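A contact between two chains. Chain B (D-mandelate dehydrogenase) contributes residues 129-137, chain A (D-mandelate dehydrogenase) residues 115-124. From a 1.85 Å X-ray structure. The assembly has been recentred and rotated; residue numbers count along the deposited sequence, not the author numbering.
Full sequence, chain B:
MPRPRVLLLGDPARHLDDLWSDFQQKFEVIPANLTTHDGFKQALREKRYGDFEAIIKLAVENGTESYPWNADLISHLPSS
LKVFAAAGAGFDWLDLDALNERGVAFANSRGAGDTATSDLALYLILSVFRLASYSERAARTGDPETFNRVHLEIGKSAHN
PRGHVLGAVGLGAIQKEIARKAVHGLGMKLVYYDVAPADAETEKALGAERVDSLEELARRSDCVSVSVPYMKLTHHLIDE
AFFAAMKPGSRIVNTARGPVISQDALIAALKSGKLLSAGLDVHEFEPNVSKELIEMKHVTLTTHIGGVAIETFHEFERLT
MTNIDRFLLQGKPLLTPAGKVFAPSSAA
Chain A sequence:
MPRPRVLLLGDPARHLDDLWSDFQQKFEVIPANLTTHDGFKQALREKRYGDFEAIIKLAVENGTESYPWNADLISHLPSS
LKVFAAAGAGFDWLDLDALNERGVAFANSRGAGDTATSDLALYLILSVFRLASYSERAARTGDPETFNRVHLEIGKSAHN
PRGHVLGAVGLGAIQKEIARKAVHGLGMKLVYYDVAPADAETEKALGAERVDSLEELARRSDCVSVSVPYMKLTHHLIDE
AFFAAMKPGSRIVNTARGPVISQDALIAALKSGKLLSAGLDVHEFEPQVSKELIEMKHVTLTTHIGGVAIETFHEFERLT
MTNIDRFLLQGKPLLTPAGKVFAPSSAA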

ATOM      1  N   PHE B 129       5.830   5.507   5.473  1.00  5.38           N
ATOM      2  CA  PHE B 129       5.233   5.913   6.758  1.00  7.11           C
ATOM      3  C   PHE B 129       5.296   4.775   7.803  1.00  5.88           C
ATOM      4  O   PHE B 129       5.513   5.039   8.993  1.00  6.15           O
ATOM      5  CB  PHE B 129       3.774   6.404   6.593  1.00  5.66           C
ATOM      6  CG  PHE B 129       3.639   7.914   6.344  1.00  7.93           C
ATOM      7  CD1 PHE B 129       3.420   8.409   5.053  1.00  6.74           C
ATOM      8  CD2 PHE B 129       3.686   8.832   7.425  1.00  9.18           C
ATOM      9  CE1 PHE B 129       3.278   9.799   4.817  1.00  7.73           C
ATOM     10  CE2 PHE B 129       3.558  10.220   7.211  1.00  9.71           C
ATOM     11  CZ  PHE B 129       3.360  10.711   5.902  1.00 10.09           C
ATOM     12  N   ARG B 130       5.148   3.528   7.343  1.00  6.58           N
ATOM     13  CA  ARG B 130       4.986   2.335   8.226  1.00  5.95           C
ATOM     14  C   ARG B 130       6.266   1.485   8.436  1.00  7.39           C
ATOM     15  O   ARG B 130       6.294   0.579   9.293  1.00  6.90           O
ATOM     16  CB  ARG B 130       3.822   1.475   7.679  1.00  8.02           C
ATOM     17  CG  ARG B 130       2.455   2.263   7.625  1.00  7.23           C
ATOM     18  CD  ARG B 130       1.992   2.830   9.048  1.00  5.90           C
ATOM     19  NE  ARG B 130       1.819   1.686   9.950  1.00  7.92           N
ATOM     20  CZ  ARG B 130       0.712   0.954  10.051  1.00 10.72           C
ATOM     21  NH1 ARG B 130      -0.410   1.299   9.387  1.00  6.88           N
ATOM     22  NH2 ARG B 130       0.727  -0.143  10.822  1.00  9.88           N
ATOM     23  N   LEU B 131       7.316   1.804   7.664  1.00  5.54           N
ATOM     24  CA  LEU B 131       8.585   1.035   7.632  1.00  6.15           C
ATOM     25  C   LEU B 131       8.353  -0.461   7.272  1.00  8.90           C
ATOM     26  O   LEU B 131       8.959  -1.370   7.849  1.00  7.08           O
ATOM     27  CB  LEU B 131       9.399   1.224   8.955  1.00  7.41           C
ATOM     28  CG  LEU B 131       9.556   2.709   9.372  1.00 10.79           C
ATOM     29  CD1 LEU B 131      10.202   2.846  10.754  1.00 16.34           C
ATOM     30  CD2 LEU B 131      10.321   3.517   8.299  1.00  9.18           C
ATOM     31  N   ALA B 132       7.483  -0.690   6.290  1.00  8.54           N
ATOM     32  CA  ALA B 132       7.051  -2.052   5.927  1.00 10.53           C
ATOM     33  C   ALA B 132       8.130  -2.850   5.191  1.00  7.92           C
ATOM     34  O   ALA B 132       8.193  -4.093   5.295  1.00  9.06           O
ATOM     35  CB  ALA B 132       5.766  -1.989   5.101  1.00 10.69           C
ATOM     36  N   SER B 133       8.975  -2.147   4.441  1.00  8.76           N
ATOM     37  CA  SER B 133      10.067  -2.784   3.699  1.00  9.30           C
ATOM     38  C   SER B 133      11.053  -3.491   4.656  1.00 11.69           C
ATOM     39  O   SER B 133      11.453  -4.647   4.420  1.00 11.40           O
ATOM     40  CB  SER B 133      10.779  -1.768   2.793  1.00 11.41           C
ATOM     41  OG  SER B 133      11.774  -2.417   2.012  1.00 16.70           O
ATOM     42  N   TYR B 134      11.414  -2.796   5.733  1.00  8.47           N
ATOM     43  CA  TYR B 134      12.265  -3.329   6.811  1.00 10.05           C
ATOM     44  C   TYR B 134      11.580  -4.515   7.519  1.00  9.81           C
ATOM     45  O   TYR B 134      12.220  -5.551   7.794  1.00 12.04           O
ATOM     46  CB  TYR B 134      12.579  -2.200   7.800  1.00 10.31           C
ATOM     47  CG  TYR B 134      13.523  -2.532   8.950  1.00 14.28           C
ATOM     48  CD1 TYR B 134      14.824  -2.992   8.702  1.00 12.38           C
ATOM     49  CD2 TYR B 134      13.125  -2.342  10.272  1.00  8.80           C
ATOM     50  CE1 TYR B 134      15.707  -3.282   9.763  1.00 21.92           C
ATOM     51  CE2 TYR B 134      13.999  -2.619  11.343  1.00 18.99           C
ATOM     52  CZ  TYR B 134      15.291  -3.083  11.073  1.00 19.32           C
ATOM     53  OH  TYR B 134      16.169  -3.351  12.110  1.00 19.04           O
ATOM     54  N   SER B 135      10.291  -4.365   7.826  1.00  7.56           N
ATOM     55  CA  SER B 135       9.497  -5.441   8.418  1.00  8.32           C
ATOM     56  C   SER B 135       9.480  -6.725   7.558  1.00 10.10           C
ATOM     57  O   SER B 135       9.606  -7.829   8.110  1.00 12.17           O
ATOM     58  CB  SER B 135       8.060  -4.954   8.707  1.00  9.39           C
ATOM     59  OG  SER B 135       7.328  -5.878   9.505  1.00 11.65           O
ATOM     60  N   GLU B 136       9.320  -6.590   6.231  1.00  8.39           N
ATOM     61  CA  GLU B 136       9.359  -7.771   5.334  1.00 13.52           C
ATOM     62  C   GLU B 136      10.709  -8.512   5.442  1.00 13.48           C
ATOM     63  O   GLU B 136      10.750  -9.746   5.583  1.00 12.85           O
ATOM     64  CB  GLU B 136       9.063  -7.401   3.859  1.00 13.44           C
ATOM     65  CG  GLU B 136       7.624  -6.923   3.563  1.00 15.60           C
ATOM     66  CD  GLU B 136       7.189  -7.098   2.074  1.00 19.70           C
ATOM     67  OE1 GLU B 136       7.693  -8.016   1.385  1.00 17.99           O
ATOM     68  OE2 GLU B 136       6.312  -6.335   1.596  1.00 17.94           O
ATOM     69  N   ARG B 137      11.810  -7.766   5.388  1.00 12.83           N
ATOM     70  CA  ARG B 137      13.154  -8.395   5.457  1.00 14.57           C
ATOM     71  C   ARG B 137      13.408  -9.148   6.770  1.00 12.82           C
ATOM     72  O   ARG B 137      13.992 -10.243   6.753  1.00 14.55           O
ATOM     73  CB  ARG B 137      14.262  -7.382   5.150  1.00 15.63           C
ATOM     74  CG  ARG B 137      14.286  -7.017   3.676  1.00 16.27           C
ATOM     75  CD  ARG B 137      15.567  -6.355   3.180  1.00 26.13           C
ATOM     76  NE  ARG B 137      16.080  -5.271   4.011  1.00 34.67           N
ATOM     77  CZ  ARG B 137      15.605  -4.028   4.055  1.00 29.92           C
ATOM     78  NH1 ARG B 137      14.553  -3.656   3.346  1.00 30.12           N
ATOM     79  NH2 ARG B 137      16.190  -3.153   4.838  1.00 21.39           N
TER
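Chain A (115-124) TATSDLALYL

Chain A residues 115-124 are helical throughout, part of a longer helix. Their backbone bonds follow the i to i+4 pattern, for example Leu120(A) N to Ala116(A) O at 3.0 Å. Chain B is less regular. One helix ends at Arg130(B), Leu131(B) breaks it with positive phi (57°), and a second helix starts at Ala132(B). The backbones stay well apart; the nearest CA atoms, those of Arg130(B) and Leu120(A), are 8.2 Å from each other. Side chains therefore bridge most of the gap, and about 295 Å² is buried between the two stretches, both sides summed.

Phe129(B) makes no contact. Arg130(B) points toward chain A, with chi1 to chi3 all m. Its NH1 donates a hydrogen bond to Ala116(A) O at 2.9 Å, nearly straight at 168°. The same oxygen also accepts the helical bond from Leu120(A) N, so this carbonyl accepts from both the helix and the arginine. Arg130(B) NH1 lies 3.8 Å from Ala116(A) CB and 3.9 Å from Asp119(A) CB. It also donates to a water at 2.8 Å from NH1, and that water donates to Asp119(A) OD2 at 2.7 Å. The water thus links the two charged side chains.

Leu131(B) is out of reach and takes the N-cap position of the second helix. Ala132(B) then faces Tyr123(A). Its CB is 3.6 Å from Tyr123(A) CZ and forms an off-centre CH-pi contact, 4.0 Å from the ring centroid.

Ser133(B), Tyr134(B) and Ser135(B) make no contact. One turn after Ala132(B), Glu136(B) returns to the same tyrosine. Tyr123(A) OH donates a short hydrogen bond, 2.6 Å, to Glu136(B) OE2, which lies near the ring plane. Arg137(B) is out of reach. Along chain B, contacts thus move from Ala116(A), Asp119(A) and Leu120(A) to Tyr123(A), so the two stretches run in broadly the same direction.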

ATOM      1  N   THR A 115      -7.341   3.003  12.267  1.00  8.81           N
ATOM      2  CA  THR A 115      -6.640   3.625  11.109  1.00  9.81           C
ATOM      3  C   THR A 115      -5.399   2.814  10.715  1.00  9.40           C
ATOM      4  O   THR A 115      -5.244   2.490   9.529  1.00  7.96           O
ATOM      5  CB  THR A 115      -6.272   5.111  11.383  1.00 11.06           C
ATOM      6  OG1 THR A 115      -7.487   5.868  11.523  1.00  9.20           O
ATOM      7  CG2 THR A 115      -5.422   5.710  10.223  1.00  8.45           C
ATOM      8  N   ALA A 116      -4.519   2.505  11.686  1.00  6.82           N
ATOM      9  CA  ALA A 116      -3.289   1.729  11.393  1.00  6.02           C
ATOM     10  C   ALA A 116      -3.584   0.351  10.781  1.00  7.05           C
ATOM     11  O   ALA A 116      -3.000  -0.010   9.734  1.00  6.74           O
ATOM     12  CB  ALA A 116      -2.373   1.606  12.629  1.00  4.96           C
ATOM     13  N   THR A 117      -4.476  -0.421  11.403  1.00  5.66           N
ATOM     14  CA  THR A 117      -4.674  -1.790  10.918  1.00  7.67           C
ATOM     15  C   THR A 117      -5.329  -1.797   9.520  1.00  6.54           C
ATOM     16  O   THR A 117      -4.955  -2.618   8.657  1.00  6.78           O
ATOM     17  CB  THR A 117      -5.453  -2.688  11.935  1.00  9.38           C
ATOM     18  OG1 THR A 117      -4.805  -2.643  13.221  1.00  7.33           O
ATOM     19  CG2 THR A 117      -5.481  -4.187  11.434  1.00  7.73           C
ATOM     20  N   SER A 118      -6.283  -0.883   9.280  1.00  8.04           N
ATOM     21  CA  SER A 118      -6.907  -0.801   7.946  1.00  6.98           C
ATOM     22  C   SER A 118      -5.923  -0.367   6.833  1.00  7.16           C
ATOM     23  O   SER A 118      -5.973  -0.887   5.705  1.00  5.96           O
ATOM     24  CB  SER A 118      -8.200   0.050   7.934  1.00  5.74           C
ATOM     25  OG  SER A 118      -8.012   1.411   8.345  1.00  7.97           O
ATOM     26  N   ASP A 119      -5.027   0.568   7.160  1.00  6.94           N
ATOM     27  CA  ASP A 119      -3.996   1.017   6.216  1.00  5.54           C
ATOM     28  C   ASP A 119      -3.043  -0.122   5.869  1.00  8.07           C
ATOM     29  O   ASP A 119      -2.619  -0.269   4.709  1.00  7.58           O
ATOM     30  CB  ASP A 119      -3.209   2.191   6.802  1.00  7.04           C
ATOM     31  CG  ASP A 119      -3.920   3.543   6.636  1.00 10.60           C
ATOM     32  OD1 ASP A 119      -4.953   3.631   5.894  1.00 11.62           O
ATOM     33  OD2 ASP A 119      -3.410   4.529   7.239  1.00 10.55           O
ATOM     34  N   LEU A 120      -2.663  -0.907   6.881  1.00  4.60           N
ATOM     35  CA  LEU A 120      -1.768  -2.035   6.653  1.00  7.37           C
ATOM     36  C   LEU A 120      -2.442  -3.116   5.783  1.00  6.13           C
ATOM     37  O   LEU A 120      -1.798  -3.667   4.870  1.00  5.03           O
ATOM     38  CB  LEU A 120      -1.251  -2.621   7.991  1.00  9.84           C
ATOM     39  CG  LEU A 120      -0.004  -3.554   7.991  1.00  6.81           C
ATOM     40  CD1 LEU A 120      -0.396  -5.022   7.636  1.00 10.95           C
ATOM     41  CD2 LEU A 120       1.172  -3.070   7.117  1.00 11.62           C
ATOM     42  N   ALA A 121      -3.725  -3.397   6.039  1.00  5.12           N
ATOM     43  CA  ALA A 121      -4.484  -4.300   5.151  1.00  8.22           C
ATOM     44  C   ALA A 121      -4.514  -3.795   3.699  1.00  7.50           C
ATOM     45  O   ALA A 121      -4.331  -4.592   2.748  1.00  5.70           O
ATOM     46  CB  ALA A 121      -5.876  -4.522   5.670  1.00  8.32           C
ATOM     47  N   LEU A 122      -4.685  -2.477   3.522  1.00  7.25           N
ATOM     48  CA  LEU A 122      -4.683  -1.884   2.161  1.00  6.55           C
ATOM     49  C   LEU A 122      -3.333  -2.056   1.456  1.00  3.47           C
ATOM     50  O   LEU A 122      -3.304  -2.369   0.247  1.00  5.05           O
ATOM     51  CB  LEU A 122      -5.113  -0.391   2.171  1.00  7.58           C
ATOM     52  CG  LEU A 122      -5.576   0.221   0.830  1.00  7.37           C
ATOM     53  CD1 LEU A 122      -7.000  -0.229   0.471  1.00  8.51           C
ATOM     54  CD2 LEU A 122      -5.467   1.786   0.870  1.00  6.22           C
ATOM     55  N   TYR A 123      -2.228  -1.843   2.193  1.00  4.03           N
ATOM     56  CA  TYR A 123      -0.862  -2.182   1.706  1.00  6.24           C
ATOM     57  C   TYR A 123      -0.751  -3.644   1.197  1.00  5.11           C
ATOM     58  O   TYR A 123      -0.220  -3.887   0.096  1.00  6.48           O
ATOM     59  CB  TYR A 123       0.176  -1.902   2.819  1.00  5.08           C
ATOM     60  CG  TYR A 123       1.586  -2.437   2.597  1.00  5.74           C
ATOM     61  CD1 TYR A 123       2.560  -1.650   1.962  1.00  8.01           C
ATOM     62  CD2 TYR A 123       1.962  -3.715   3.060  1.00 11.27           C
ATOM     63  CE1 TYR A 123       3.878  -2.130   1.771  1.00  8.11           C
ATOM     64  CE2 TYR A 123       3.259  -4.193   2.874  1.00 10.12           C
ATOM     65  CZ  TYR A 123       4.211  -3.404   2.235  1.00  8.41           C
ATOM     66  OH  TYR A 123       5.513  -3.861   2.060  1.00  9.72           O
ATOM     67  N   LEU A 124      -1.229  -4.587   2.002  1.00  5.60           N
ATOM     68  CA  LEU A 124      -1.248  -6.018   1.612  1.00  5.02           C
ATOM     69  C   LEU A 124      -2.063  -6.314   0.356  1.00  5.56           C
ATOM     70  O   LEU A 124      -1.605  -7.095  -0.507  1.00  6.87           O
ATOM     71  CB  LEU A 124      -1.694  -6.913   2.772  1.00  3.48           C
ATOM     72  CG  LEU A 124      -0.755  -7.008   4.003  1.00  9.58           C
ATOM     73  CD1 LEU A 124      -1.410  -7.865   5.107  1.00 12.42           C
ATOM     74  CD2 LEU A 124       0.643  -7.531   3.651  1.00  9.43           C
TER
HETATM   75  O   HOH W   1      -1.312   3.910   8.859  1.00  8.83           O